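Local coordinates for 24-sterol C-methyltransferase (Haloferax volcanii, PDB 6F5Z), which binds S-adenosyl-L-homocysteine in a class I methyltransferase fold and is probably a methyltransferase switched on by the activator protein Trm112, at residues Gly50-Ala55 with His106-Glu111; Ala112-Ala117 with Ala166-Ala171; Ile190-Pro193 with Glu197-Thr200. One frame throughout, in Å; residues are numbered along the deposited sequence.

Contact 1: residues Gly50-Ala55 with His106-Glu111. With SAH (S-adenosyl-L-homocysteine), chain G.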
loop_
_atom_site.group_PDB
_atom_site.type_symbol
_atom_site.label_atom_id
_atom_site.label_comp_id
_atom_site.label_asym_id
_atom_site.label_seq_id
_atom_site.Cartn_x
_atom_site.Cartn_y
_atom_site.Cartn_z
ATOM N N GLY B 50 1.826 -16.924 -16.258
ATOM C CA GLY B 50 2.244 -15.583 -16.671
ATOM C C GLY B 50 1.126 -14.548 -16.642
ATOM O O GLY B 50 1.341 -13.412 -17.085
ATOM N N TYR B 51 -0.051 -14.882 -16.088
ATOM C CA TYR B 51 -1.198 -13.989 -16.161
ATOM C C TYR B 51 -0.981 -12.625 -15.521
ATOM O O TYR B 51 -1.601 -11.648 -15.936
ATOM C CB TYR B 51 -2.463 -14.662 -15.600
ATOM C CG TYR B 51 -2.441 -14.822 -14.091
ATOM C CD1 TYR B 51 -2.853 -13.782 -13.255
ATOM C CD2 TYR B 51 -1.955 -15.987 -13.495
ATOM C CE1 TYR B 51 -2.829 -13.915 -11.864
ATOM C CE2 TYR B 51 -1.900 -16.120 -12.105
ATOM C CZ TYR B 51 -2.326 -15.071 -11.295
ATOM O OH TYR B 51 -2.221 -15.165 -9.921
ATOM N N ALA B 52 -0.154 -12.572 -14.456
ATOM C CA ALA B 52 0.017 -11.296 -13.766
ATOM C C ALA B 52 0.710 -10.290 -14.660
ATOM O O ALA B 52 0.340 -9.117 -14.648
ATOM C CB ALA B 52 0.833 -11.512 -12.510
ATOM N N LEU B 53 1.717 -10.722 -15.432
ATOM C CA LEU B 53 2.391 -9.816 -16.349
ATOM C C LEU B 53 1.450 -9.354 -17.441
ATOM O O LEU B 53 1.458 -8.190 -17.823
ATOM C CB LEU B 53 3.637 -10.440 -16.977
ATOM C CG LEU B 53 4.764 -10.743 -16.006
ATOM C CD1 LEU B 53 5.886 -11.465 -16.724
ATOM C CD2 LEU B 53 5.312 -9.427 -15.375
ATOM N N ARG B 54 0.647 -10.285 -17.991
ATOM C CA ARG B 54 -0.298 -9.879 -19.036
ATOM C C ARG B 54 -1.327 -8.895 -18.487
ATOM O O ARG B 54 -1.654 -7.926 -19.170
ATOM C CB ARG B 54 -0.993 -11.092 -19.657
ATOM C CG ARG B 54 -0.030 -11.916 -20.492
ATOM C CD ARG B 54 -0.691 -13.078 -21.281
ATOM N NE ARG B 54 -1.352 -14.054 -20.399
ATOM C CZ ARG B 54 -0.723 -15.078 -19.829
ATOM N NH1 ARG B 54 0.573 -15.288 -20.062
ATOM N NH2 ARG B 54 -1.390 -15.919 -19.055
ATOM N N ALA B 55 -1.822 -9.100 -17.247
ATOM C CA ALA B 55 -2.772 -8.195 -16.615
ATOM C C ALA B 55 -2.130 -6.837 -16.364
ATOM O O ALA B 55 -2.767 -5.805 -16.617
ATOM C CB ALA B 55 -3.278 -8.774 -15.295
ATOM N N HIS B 106 9.371 -2.973 -10.170
ATOM C CA HIS B 106 8.522 -3.639 -9.186
ATOM C C HIS B 106 8.646 -5.140 -9.327
ATOM O O HIS B 106 8.950 -5.647 -10.420
ATOM C CB HIS B 106 7.035 -3.282 -9.358
ATOM C CG HIS B 106 6.765 -1.822 -9.339
ATOM N ND1 HIS B 106 6.667 -1.079 -10.523
ATOM C CD2 HIS B 106 6.655 -0.998 -8.279
ATOM C CE1 HIS B 106 6.490 0.172 -10.130
ATOM N NE2 HIS B 106 6.489 0.289 -8.803
ATOM N N VAL B 107 8.434 -5.837 -8.205
ATOM C CA VAL B 107 8.434 -7.314 -8.212
ATOM C C VAL B 107 7.061 -7.730 -7.676
ATOM O O VAL B 107 6.565 -7.184 -6.680
ATOM C CB VAL B 107 9.556 -7.864 -7.290
ATOM C CG1 VAL B 107 9.476 -9.392 -7.160
ATOM C CG2 VAL B 107 10.929 -7.469 -7.832
ATOM N N TRP B 108 6.454 -8.727 -8.345
ATOM C CA TRP B 108 5.189 -9.321 -7.977
ATOM C C TRP B 108 5.423 -10.803 -7.716
ATOM O O TRP B 108 6.191 -11.446 -8.431
ATOM C CB TRP B 108 4.215 -9.216 -9.178
ATOM C CG TRP B 108 3.039 -10.152 -9.112
ATOM C CD1 TRP B 108 2.955 -11.404 -9.664
ATOM C CD2 TRP B 108 1.818 -9.948 -8.379
ATOM N NE1 TRP B 108 1.721 -11.975 -9.366
ATOM C CE2 TRP B 108 1.022 -11.112 -8.548
ATOM C CE3 TRP B 108 1.321 -8.888 -7.589
ATOM C CZ2 TRP B 108 -0.278 -11.201 -8.040
ATOM C CZ3 TRP B 108 0.047 -8.993 -7.044
ATOM C CH2 TRP B 108 -0.722 -10.166 -7.239
ATOM N N SER B 109 4.744 -11.353 -6.719
ATOM C CA SER B 109 4.743 -12.792 -6.543
ATOM C C SER B 109 3.414 -13.220 -5.925
ATOM O O SER B 109 3.002 -12.682 -4.899
ATOM C CB SER B 109 5.943 -13.247 -5.726
ATOM O OG SER B 109 5.936 -14.659 -5.566
ATOM N N MET B 110 2.759 -14.208 -6.535
ATOM C CA MET B 110 1.496 -14.727 -5.985
ATOM C C MET B 110 1.641 -16.249 -5.815
ATOM O O MET B 110 2.037 -16.961 -6.762
ATOM C CB MET B 110 0.326 -14.440 -6.946
ATOM C CG MET B 110 -0.966 -15.194 -6.643
ATOM S SD MET B 110 -1.718 -14.608 -5.105
ATOM C CE MET B 110 -3.335 -15.415 -5.159
ATOM N N GLU B 111 1.303 -16.731 -4.616
ATOM C CA GLU B 111 1.262 -18.160 -4.333
ATOM C C GLU B 111 2.577 -18.864 -4.671
ATOM O O GLU B 111 2.535 -20.049 -5.063
ATOM C CB GLU B 111 0.063 -18.784 -5.104
ATOM C CG GLU B 111 -1.259 -18.500 -4.414
ATOM C CD GLU B 111 -1.392 -19.343 -3.162
ATOM O OE1 GLU B 111 -0.671 -19.067 -2.170
ATOM O OE2 GLU B 111 -2.129 -20.355 -3.207
HETATM N N SAH G . 1.938 -17.123 -9.615
HETATM C CA SAH G . 1.177 -18.221 -10.269
HETATM C CB SAH G . 1.737 -19.667 -9.966
HETATM C CG SAH G . 1.641 -20.049 -8.492
HETATM S SD SAH G . 2.282 -21.744 -8.223
HETATM C C SAH G . -0.330 -18.182 -9.900
HETATM O O SAH G . -0.671 -17.194 -9.119
HETATM O OXT SAH G . -1.114 -18.999 -10.323
HETATM C "C5'" SAH G . 3.997 -21.462 -7.722
HETATM C "C4'" SAH G . 4.932 -21.185 -8.885
HETATM O "O4'" SAH G . 6.237 -20.865 -8.336
HETATM C "C3'" SAH G . 5.116 -22.425 -9.767
HETATM O "O3'" SAH G . 4.949 -22.139 -11.155
HETATM C "C2'" SAH G . 6.493 -22.958 -9.355
HETATM O "O2'" SAH G . 7.197 -23.675 -10.366
HETATM C "C1'" SAH G . 7.225 -21.681 -8.944
HETATM N N9 SAH G . 8.299 -21.881 -7.969
HETATM C C8 SAH G . 8.199 -22.487 -6.740
HETATM N N7 SAH G . 9.315 -22.485 -6.051
HETATM C C5 SAH G . 10.212 -21.827 -6.879
HETATM C C6 SAH G . 11.579 -21.497 -6.734
HETATM N N6 SAH G . 12.320 -21.827 -5.668
HETATM N N1 SAH G . 12.182 -20.840 -7.757
HETATM C C2 SAH G . 11.467 -20.560 -8.855
HETATM N N3 SAH G . 10.180 -20.818 -9.106
HETATM C C4 SAH G . 9.599 -21.453 -8.067
#
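A52 and Y51 of helix 51-60 meet W108 and M110 of strand 104-110 by van der Waals contact. The methyl of A52 meets the pyrrole side of W108, with CB slightly farther from CD1 than from NE1, coming in at a slant to the indole plane. This small group suits a helix residue whose CB points straight at the indole, 3.3 Å from NE1 of W108. W108 in turn packs on Y137 of strand 134-140 and on L31 of helix 16-33. Farther along, the phenol oxygen of Y51 lies 3.5 Å from CG of M110, the two side chains crossing obliquely.

The hydrogen bonds run through S-adenosyl-L-homocysteine. Y51 donates from OH to the ligand carboxylate oxygen O (2.7 Å), which sits at the edge of the ring near its plane, while the ligand amino N donates to the backbone O of M110 (2.9 Å). Y51 holds CG between its backbone N and carbonyl carbon (chi1 72°), which swings the ring from the first turn of the helix across to the ligand. H23 and G46 also bond the ligand.

G50, with its positive phi of 83°, occupies the N-cap position. A glycine-bearing turn leading into a helix, beside the end of a neighbouring parallel strand, is the amino-acid end of the cofactor site in Rossmann-like class I methyltransferases.

Contact 2: residues Ala112-Ala117 with Ala166-Ala171; sequences AFYYAA and AEYREA. With SAH (S-adenosyl-L-homocysteine), chain G.
F113 and Y168 meet where the loop after strand 104-110 faces helix 165-174, in a Rossmann-like methyltransferase fold. This loop lies at the C-terminal end of a parallel strand, the usual place for ligand-binding residues in such folds, and helix 165-174 reaches it with one long aromatic side chain.

From its CB, Y168 leaves the helix at chi1 -93°, away from the usual staggered positions, and the ring extends toward the loop. Along the way it packs on C138 and V140 of strand 134-140 and on L219 and T221 of strand 218-224, while W163 meets it edge-to-face. CE1 then comes 3.8 Å from CD2 of F113, which lies at the edge of the Y168 ring, near its plane, and CE2 of F113 is close by. The two side chains run alongside one another in opposite senses, the ring planes at 53° and the centroids 6.0 Å apart, a tilted pair. F113 sends its ring toward the helix by setting CG anti to the backbone N (chi1 175°), and it also rests on L123 of helix 119-129. With a leucine in place of Y168, F113 would probably lose its aromatic neighbour and a gap would be likely to open between loop and helix.

Y114 bonds through its OH to E111, and Y115 brings CB to 3.5 Å from the adenine N7 of S-adenosyl-L-homocysteine. At the far end of Y168, OH lies 3.9 Å from CD2 of F113 and 4.2 Å from CB of Y114, near the plane of the Y114 ring.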
loop_
_atom_site.group_PDB
_atom_site.type_symbol
_atom_site.label_atom_id
_atom_site.label_comp_id
_atom_site.label_asym_id
_atom_site.label_seq_id
_atom_site.Cartn_x
_atom_site.Cartn_y
_atom_site.Cartn_z
ATOM N N ALA B 112 3.729 -18.235 -4.382
ATOM C CA ALA B 112 5.018 -18.851 -4.714
ATOM C C ALA B 112 6.060 -18.602 -3.664
ATOM O O ALA B 112 6.975 -19.391 -3.499
ATOM C CB ALA B 112 5.540 -18.302 -6.045
ATOM N N PHE B 113 5.984 -17.446 -2.990
ATOM C CA PHE B 113 7.082 -17.048 -2.119
ATOM C C PHE B 113 7.435 -18.059 -1.042
ATOM O O PHE B 113 8.622 -18.234 -0.751
ATOM C CB PHE B 113 6.814 -15.671 -1.495
ATOM C CG PHE B 113 7.847 -15.231 -0.490
ATOM C CD1 PHE B 113 9.041 -14.664 -0.907
ATOM C CD2 PHE B 113 7.653 -15.454 0.872
ATOM C CE1 PHE B 113 10.007 -14.282 0.039
ATOM C CE2 PHE B 113 8.630 -15.098 1.812
ATOM C CZ PHE B 113 9.784 -14.508 1.387
ATOM N N TYR B 114 6.419 -18.699 -0.493
ATOM C CA TYR B 114 6.609 -19.601 0.630
ATOM C C TYR B 114 7.248 -20.925 0.205
ATOM O O TYR B 114 7.524 -21.747 1.085
ATOM C CB TYR B 114 5.312 -19.778 1.387
ATOM C CG TYR B 114 4.139 -20.139 0.507
ATOM C CD1 TYR B 114 3.911 -21.457 0.126
ATOM C CD2 TYR B 114 3.208 -19.177 0.115
ATOM C CE1 TYR B 114 2.803 -21.815 -0.633
ATOM C CE2 TYR B 114 2.106 -19.516 -0.673
ATOM C CZ TYR B 114 1.891 -20.842 -1.029
ATOM O OH TYR B 114 0.766 -21.214 -1.740
ATOM N N TYR B 115 7.534 -21.126 -1.092
ATOM C CA TYR B 115 8.285 -22.318 -1.498
ATOM C C TYR B 115 9.789 -21.991 -1.538
ATOM O O TYR B 115 10.605 -22.900 -1.766
ATOM C CB TYR B 115 7.847 -22.777 -2.905
ATOM C CG TYR B 115 6.408 -23.216 -2.998
ATOM C CD1 TYR B 115 5.978 -24.406 -2.409
ATOM C CD2 TYR B 115 5.478 -22.474 -3.719
ATOM C CE1 TYR B 115 4.657 -24.835 -2.531
ATOM C CE2 TYR B 115 4.144 -22.862 -3.794
ATOM C CZ TYR B 115 3.738 -24.048 -3.207
ATOM O OH TYR B 115 2.425 -24.460 -3.322
ATOM N N ALA B 116 10.189 -20.706 -1.362
ATOM C CA ALA B 116 11.620 -20.354 -1.411
ATOM C C ALA B 116 12.388 -21.190 -0.395
ATOM O O ALA B 116 11.905 -21.348 0.727
ATOM C CB ALA B 116 11.829 -18.879 -1.107
ATOM N N ALA B 117 13.584 -21.679 -0.776
ATOM C CA ALA B 117 14.429 -22.477 0.135
ATOM C C ALA B 117 14.945 -21.636 1.295
ATOM O O ALA B 117 15.092 -22.140 2.414
ATOM C CB ALA B 117 15.602 -23.091 -0.643
ATOM N N ALA B 166 2.486 -10.881 11.069
ATOM C CA ALA B 166 3.596 -10.174 11.744
ATOM C C ALA B 166 4.960 -10.652 11.279
ATOM O O ALA B 166 5.883 -9.848 11.079
ATOM C CB ALA B 166 3.460 -10.296 13.264
ATOM N N GLU B 167 5.108 -11.958 11.084
ATOM C CA GLU B 167 6.393 -12.478 10.608
ATOM C C GLU B 167 6.755 -11.983 9.213
ATOM O O GLU B 167 7.937 -11.755 8.919
ATOM C CB GLU B 167 6.417 -14.001 10.663
ATOM C CG GLU B 167 6.616 -14.496 12.097
ATOM C CD GLU B 167 6.348 -15.975 12.306
ATOM O OE1 GLU B 167 5.456 -16.538 11.631
ATOM O OE2 GLU B 167 6.999 -16.560 13.202
ATOM N N TYR B 168 5.744 -11.809 8.322
ATOM C CA TYR B 168 6.028 -11.257 6.991
ATOM C C TYR B 168 6.493 -9.800 7.153
ATOM O O TYR B 168 7.465 -9.415 6.522
ATOM C CB TYR B 168 4.755 -11.259 6.122
ATOM C CG TYR B 168 4.652 -12.517 5.293
ATOM C CD1 TYR B 168 5.310 -12.625 4.067
ATOM C CD2 TYR B 168 3.920 -13.624 5.740
ATOM C CE1 TYR B 168 5.270 -13.803 3.322
ATOM C CE2 TYR B 168 3.842 -14.795 4.976
ATOM C CZ TYR B 168 4.554 -14.893 3.791
ATOM O OH TYR B 168 4.542 -16.051 3.062
ATOM N N ARG B 169 5.869 -9.015 8.048
ATOM C CA ARG B 169 6.308 -7.615 8.202
ATOM C C ARG B 169 7.735 -7.565 8.762
ATOM O O ARG B 169 8.566 -6.787 8.274
ATOM C CB ARG B 169 5.350 -6.827 9.119
ATOM C CG ARG B 169 3.912 -6.803 8.607
ATOM C CD ARG B 169 3.030 -5.721 9.261
ATOM N NE ARG B 169 3.034 -5.783 10.724
ATOM C CZ ARG B 169 2.246 -6.587 11.437
ATOM N NH1 ARG B 169 1.442 -7.461 10.827
ATOM N NH2 ARG B 169 2.270 -6.546 12.766
ATOM N N GLU B 170 8.005 -8.406 9.781
ATOM C CA GLU B 170 9.325 -8.432 10.388
ATOM C C GLU B 170 10.379 -8.866 9.380
ATOM O O GLU B 170 11.454 -8.272 9.324
ATOM C CB GLU B 170 9.327 -9.386 11.596
ATOM C CG GLU B 170 8.432 -8.928 12.749
ATOM C CD GLU B 170 7.994 -9.992 13.752
ATOM O OE1 GLU B 170 8.473 -11.147 13.668
ATOM O OE2 GLU B 170 7.154 -9.671 14.622
ATOM N N ALA B 171 10.079 -9.901 8.557
ATOM C CA ALA B 171 11.070 -10.387 7.587
ATOM C C ALA B 171 11.334 -9.310 6.532
ATOM O O ALA B 171 12.471 -9.167 6.078
ATOM C CB ALA B 171 10.542 -11.637 6.900
HETATM N N SAH G . 1.938 -17.123 -9.615
HETATM C CA SAH G . 1.177 -18.221 -10.269
HETATM C CB SAH G . 1.737 -19.667 -9.966
HETATM C CG SAH G . 1.641 -20.049 -8.492
HETATM S SD SAH G . 2.282 -21.744 -8.223
HETATM C C SAH G . -0.330 -18.182 -9.900
HETATM O O SAH G . -0.671 -17.194 -9.119
HETATM O OXT SAH G . -1.114 -18.999 -10.323
HETATM C "C5'" SAH G . 3.997 -21.462 -7.722
HETATM C "C4'" SAH G . 4.932 -21.185 -8.885
HETATM O "O4'" SAH G . 6.237 -20.865 -8.336
HETATM C "C3'" SAH G . 5.116 -22.425 -9.767
HETATM O "O3'" SAH G . 4.949 -22.139 -11.155
HETATM C "C2'" SAH G . 6.493 -22.958 -9.355
HETATM O "O2'" SAH G . 7.197 -23.675 -10.366
HETATM C "C1'" SAH G . 7.225 -21.681 -8.944
HETATM N N9 SAH G . 8.299 -21.881 -7.969
HETATM C C8 SAH G . 8.199 -22.487 -6.740
HETATM N N7 SAH G . 9.315 -22.485 -6.051
HETATM C C5 SAH G . 10.212 -21.827 -6.879
HETATM C C6 SAH G . 11.579 -21.497 -6.734
HETATM N N6 SAH G . 12.320 -21.827 -5.668
HETATM N N1 SAH G . 12.182 -20.840 -7.757
HETATM C C2 SAH G . 11.467 -20.560 -8.855
HETATM N N3 SAH G . 10.180 -20.818 -9.106
HETATM C C4 SAH G . 9.599 -21.453 -8.067
#

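Contact 3: residues Ile190-Pro193 with Glu197-Thr200; sequences IDIP and EFPT
P193 gives up the most surface in this contact, followed by F198 and then E197, and most of the touching passes through the proline. CD and the carbonyl O meet F198, while CB meets E197. Both segments lie in the surface loop between strand 178-185 and helix 206-216.

Toward F198 the proline offers both a carbon and an oxygen. CD of P193 lies 3.8 Å from CZ of the phenylalanine, and the two side chains cross at about a right angle. The carbonyl O of P193 sits in the plane of the F198 ring at its edge, 3.3 Å from CE1, where the slightly positive ring hydrogens lie. F198 has CG anti to its carbonyl carbon (chi1 -70°), which brings the ring edge to the proline carbonyl. I192 adds a lighter touch, its CG2 4.3 Å from CZ of F198.

Toward E197 the meeting is aliphatic: CB of P193 packs against CB of E197 at 3.6 Å, with CG close behind. The glutamate chain then bends at chi2 (-43°), carrying the carboxylate away from the proline, so a charged residue can lend its methylenes at a surface position.

R206 of helix 206-216 bonds the same carbonyl O of P193 and packs against F198. The chemistry, mostly dispersion between carbons with a weakly polar oxygen-to-ring-edge approach, is consistent with a loop held by close packing and by R206 rather than by hydrogen bonds between the two segments.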
loop_
_atom_site.group_PDB
_atom_site.type_symbol
_atom_site.label_atom_id
_atom_site.label_comp_id
_atom_site.label_asym_id
_atom_site.label_seq_id
_atom_site.Cartn_x
_atom_site.Cartn_y
_atom_site.Cartn_z
ATOM N N ILE B 190 -15.435 -17.470 -5.498
ATOM C CA ILE B 190 -15.634 -18.908 -5.327
ATOM C C ILE B 190 -17.019 -19.185 -4.742
ATOM O O ILE B 190 -17.446 -18.527 -3.786
ATOM C CB ILE B 190 -14.478 -19.559 -4.498
ATOM C CG1 ILE B 190 -14.586 -21.096 -4.542
ATOM C CG2 ILE B 190 -14.410 -18.994 -3.070
ATOM C CD1 ILE B 190 -13.342 -21.868 -4.017
ATOM N N ASP B 191 -17.730 -20.145 -5.360
ATOM C CA ASP B 191 -19.083 -20.489 -4.921
ATOM C C ASP B 191 -19.020 -21.268 -3.606
ATOM O O ASP B 191 -18.180 -22.153 -3.438
ATOM C CB ASP B 191 -19.769 -21.364 -5.998
ATOM C CG ASP B 191 -21.186 -21.804 -5.642
ATOM O OD1 ASP B 191 -22.061 -20.923 -5.477
ATOM O OD2 ASP B 191 -21.417 -23.031 -5.530
ATOM N N ILE B 192 -19.872 -20.893 -2.671
ATOM C CA ILE B 192 -19.961 -21.587 -1.389
ATOM C C ILE B 192 -21.356 -22.228 -1.352
ATOM O O ILE B 192 -22.350 -21.503 -1.295
ATOM C CB ILE B 192 -19.678 -20.679 -0.177
ATOM C CG1 ILE B 192 -18.206 -20.161 -0.282
ATOM C CG2 ILE B 192 -19.884 -21.469 1.152
ATOM C CD1 ILE B 192 -17.813 -19.245 0.798
ATOM N N PRO B 193 -21.433 -23.574 -1.459
ATOM C CA PRO B 193 -22.763 -24.229 -1.462
ATOM C C PRO B 193 -23.543 -24.010 -0.166
ATOM O O PRO B 193 -23.009 -23.617 0.873
ATOM C CB PRO B 193 -22.418 -25.723 -1.613
ATOM C CG PRO B 193 -21.025 -25.788 -2.132
ATOM C CD PRO B 193 -20.343 -24.566 -1.552
ATOM N N GLU B 197 -24.985 -29.228 1.594
ATOM C CA GLU B 197 -24.033 -29.838 0.665
ATOM C C GLU B 197 -22.712 -30.280 1.277
ATOM O O GLU B 197 -21.889 -30.879 0.570
ATOM C CB GLU B 197 -23.766 -28.908 -0.530
ATOM C CG GLU B 197 -24.965 -28.636 -1.434
ATOM C CD GLU B 197 -25.812 -29.854 -1.750
ATOM O OE1 GLU B 197 -25.323 -30.747 -2.480
ATOM O OE2 GLU B 197 -26.939 -29.946 -1.210
ATOM N N PHE B 198 -22.514 -29.993 2.569
ATOM C CA PHE B 198 -21.310 -30.286 3.316
ATOM C C PHE B 198 -21.438 -31.609 4.049
ATOM O O PHE B 198 -22.550 -31.972 4.441
ATOM C CB PHE B 198 -20.956 -29.123 4.256
ATOM C CG PHE B 198 -20.487 -27.909 3.492
ATOM C CD1 PHE B 198 -21.401 -27.040 2.912
ATOM C CD2 PHE B 198 -19.126 -27.671 3.292
ATOM C CE1 PHE B 198 -20.974 -25.941 2.163
ATOM C CE2 PHE B 198 -18.698 -26.549 2.569
ATOM C CZ PHE B 198 -19.623 -25.694 2.002
ATOM N N PRO B 199 -20.341 -32.373 4.195
ATOM C CA PRO B 199 -18.961 -32.036 3.795
ATOM C C PRO B 199 -18.702 -32.203 2.316
ATOM O O PRO B 199 -19.375 -32.993 1.652
ATOM C CB PRO B 199 -18.114 -32.984 4.645
ATOM C CG PRO B 199 -18.982 -34.213 4.785
ATOM C CD PRO B 199 -20.398 -33.681 4.888
ATOM N N THR B 200 -17.766 -31.409 1.781
ATOM C CA THR B 200 -17.327 -31.535 0.403
ATOM C C THR B 200 -15.959 -32.213 0.534
ATOM O O THR B 200 -15.565 -32.578 1.650
ATOM C CB THR B 200 -17.188 -30.178 -0.277
ATOM O OG1 THR B 200 -16.050 -29.504 0.309
ATOM C CG2 THR B 200 -18.479 -29.333 -0.208
#

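In the fold
Contacts 1 and 2 follow one another without a break, since 106-111 runs straight into 112-117, and both touch S-adenosyl-L-homocysteine although their centres are about 17 Å apart. Contact 1 serves the amino-acid end of the ligand, while 112-117 lies along its ribose and adenine; a single strand-and-loop run thus lines much of its length. Contact 3 stands apart on the long loop before helix 206-216: its centre is about 29 Å from that of contact 1 and 30 Å from that of contact 2, with nearest atoms about 11 and 14 Å away, and it touches neither.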